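Local coordinates for p1 (Rice yellow mottle virus, PDB 6TY2), which acts as a viral suppressor of RNA silencing, a zinc-finger protein with a role in virus spread, of which this is the C-terminal part, at residues D5-E10 with P42-R47. Numbering follows the deposited sequence.
Sequences DREHQE and PEHSGR. With ZN (zinc ion), chain C.
The imidazole of His-44 is met at its edge by two neighbours from helix 3-24, Glu-7 OE2 in the plane near NE2 and His-8 NE2 near the plane beside ND1. The two histidine rings are oblique to one another, their planes 64° apart, and their side chains come in from opposing sides and pass one another at the metal. What joins them is zinc: His-8 NE2 binds the zinc ion at 2.0 Å and His-44 ND1 binds it at 2.2 Å, while Cys-39 and Cys-48 complete the site. The ring of His-44 therefore has both nitrogens engaged. Its NE2 donates a short hydrogen bond of 2.5 Å to Glu-7 OE2, fairly straight at 162° and received nearly end-on to the C-O bond. With CG anti to the carbonyl carbon (chi1 -76°) and the chain extended beyond it, Glu-7 carries its carboxylate to the ring. Consecutive helix residues thus serve the site in two ways, His-8 as first-shell ligand and Glu-7 as second-shell partner of His-44, which sits on the short 3-10 segment 42-44. In this metal-histidine-carboxylate arrangement the ring's rotation is fixed from both nitrogens, and the carboxylate would probably polarise the imidazole, making ND1 a somewhat stronger donor to zinc.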
loop_
_atom_site.group_PDB
_atom_site.type_symbol
_atom_site.label_atom_id
_atom_site.label_comp_id
_atom_site.label_asym_id
_atom_site.label_seq_id
_atom_site.Cartn_x
_atom_site.Cartn_y
_atom_site.Cartn_z
ATOM N N ASP A 5 16.953 7.656 -3.055
ATOM C CA ASP A 5 17.529 7.320 -1.765
ATOM C C ASP A 5 16.895 8.123 -0.650
ATOM O O ASP A 5 16.654 7.614 0.441
ATOM C CB ASP A 5 19.030 7.562 -1.782
ATOM C CG ASP A 5 19.719 6.787 -2.868
ATOM O OD1 ASP A 5 19.943 5.574 -2.663
ATOM O OD2 ASP A 5 20.036 7.386 -3.924
ATOM N N ARG A 6 16.643 9.391 -0.934
ATOM C CA ARG A 6 16.043 10.276 0.035
ATOM C C ARG A 6 14.690 9.717 0.465
ATOM O O ARG A 6 14.399 9.651 1.654
ATOM C CB ARG A 6 15.902 11.682 -0.545
ATOM C CG ARG A 6 15.758 12.776 0.491
ATOM C CD ARG A 6 15.324 14.080 -0.163
ATOM N NE ARG A 6 16.133 14.394 -1.342
ATOM C CZ ARG A 6 17.014 15.390 -1.411
ATOM N NH1 ARG A 6 17.209 16.186 -0.364
ATOM N NH2 ARG A 6 17.701 15.592 -2.533
ATOM N N GLU A 7 13.877 9.282 -0.492
ATOM C CA GLU A 7 12.544 8.772 -0.167
ATOM C C GLU A 7 12.600 7.434 0.576
ATOM O O GLU A 7 11.720 7.135 1.378
ATOM C CB GLU A 7 11.694 8.642 -1.435
ATOM C CG GLU A 7 11.187 9.993 -1.940
ATOM C CD GLU A 7 10.448 9.899 -3.268
ATOM O OE1 GLU A 7 9.507 10.688 -3.496
ATOM O OE2 GLU A 7 10.815 9.044 -4.094
ATOM N N HIS A 8 13.624 6.627 0.315
ATOM C CA HIS A 8 13.824 5.406 1.102
ATOM C C HIS A 8 14.134 5.761 2.556
ATOM O O HIS A 8 13.634 5.111 3.472
ATOM C CB HIS A 8 14.949 4.555 0.525
ATOM C CG HIS A 8 14.619 3.915 -0.784
ATOM N ND1 HIS A 8 15.582 3.353 -1.591
ATOM C CD2 HIS A 8 13.435 3.733 -1.421
ATOM C CE1 HIS A 8 15.008 2.864 -2.677
ATOM N NE2 HIS A 8 13.707 3.075 -2.594
ATOM N N GLN A 9 14.959 6.792 2.756
ATOM C CA GLN A 9 15.303 7.272 4.096
ATOM C C GLN A 9 14.087 7.757 4.861
ATOM O O GLN A 9 13.883 7.379 6.018
ATOM C CB GLN A 9 16.335 8.408 4.037
ATOM C CG GLN A 9 17.781 7.936 3.884
ATOM C CD GLN A 9 18.814 9.070 4.010
ATOM O OE1 GLN A 9 18.568 10.208 3.604
ATOM N NE2 GLN A 9 19.973 8.754 4.582
ATOM N N GLU A 10 13.287 8.609 4.230
ATOM C CA GLU A 10 12.115 9.153 4.896
ATOM C C GLU A 10 11.109 8.041 5.187
ATOM O O GLU A 10 10.515 8.002 6.260
ATOM C CB GLU A 10 11.439 10.255 4.066
ATOM C CG GLU A 10 12.342 11.121 3.184
ATOM C CD GLU A 10 13.352 11.992 3.935
ATOM O OE1 GLU A 10 12.937 12.788 4.815
ATOM O OE2 GLU A 10 14.567 11.898 3.619
ATOM N N PRO A 42 5.441 2.621 -5.627
ATOM C CA PRO A 42 5.132 2.347 -7.035
ATOM C C PRO A 42 5.839 3.283 -7.996
ATOM O O PRO A 42 6.255 2.853 -9.068
ATOM C CB PRO A 42 3.617 2.545 -7.106
ATOM C CG PRO A 42 3.151 2.285 -5.715
ATOM C CD PRO A 42 4.227 2.849 -4.834
ATOM N N GLU A 43 5.987 4.538 -7.595
ATOM C CA GLU A 43 6.614 5.555 -8.422
ATOM C C GLU A 43 8.061 5.183 -8.734
ATOM O O GLU A 43 8.602 5.567 -9.767
ATOM C CB GLU A 43 6.548 6.926 -7.725
ATOM C CG GLU A 43 5.134 7.504 -7.544
ATOM C CD GLU A 43 4.336 6.832 -6.424
ATOM O OE1 GLU A 43 4.924 6.108 -5.600
ATOM O OE2 GLU A 43 3.108 7.033 -6.364
ATOM N N HIS A 44 8.681 4.417 -7.843
ATOM C CA HIS A 44 10.056 3.974 -8.036
ATOM C C HIS A 44 10.200 2.780 -8.986
ATOM O O HIS A 44 11.316 2.411 -9.339
ATOM C CB HIS A 44 10.688 3.591 -6.700
ATOM C CG HIS A 44 11.009 4.753 -5.816
ATOM N ND1 HIS A 44 11.703 4.611 -4.639
ATOM C CD2 HIS A 44 10.753 6.075 -5.947
ATOM C CE1 HIS A 44 11.851 5.796 -4.070
ATOM N NE2 HIS A 44 11.283 6.702 -4.845
ATOM N N SER A 45 9.084 2.171 -9.372
ATOM C CA SER A 45 9.114 0.902 -10.082
ATOM C C SER A 45 9.991 0.978 -11.316
ATOM O O SER A 45 9.890 1.918 -12.093
ATOM C CB SER A 45 7.700 0.474 -10.472
ATOM O OG SER A 45 7.644 -0.922 -10.698
ATOM N N GLY A 46 10.859 -0.012 -11.475
ATOM C CA GLY A 46 11.834 -0.023 -12.550
ATOM C C GLY A 46 13.216 0.322 -12.050
ATOM O O GLY A 46 14.162 -0.468 -12.154
ATOM N N ARG A 47 13.346 1.525 -11.512
ATOM C CA ARG A 47 14.593 1.917 -10.926
ATOM C C ARG A 47 14.787 1.116 -9.643
ATOM O O ARG A 47 15.888 0.692 -9.344
ATOM C CB ARG A 47 14.616 3.422 -10.679
ATOM C CG ARG A 47 14.538 4.225 -11.964
ATOM C CD ARG A 47 14.407 5.710 -11.673
ATOM N NE ARG A 47 13.101 6.000 -11.099
ATOM C CZ ARG A 47 12.715 7.203 -10.706
ATOM N NH1 ARG A 47 13.539 8.229 -10.823
ATOM N NH2 ARG A 47 11.504 7.376 -10.198
HETATM ZN ZN ZN C . 12.611 2.637 -4.270
#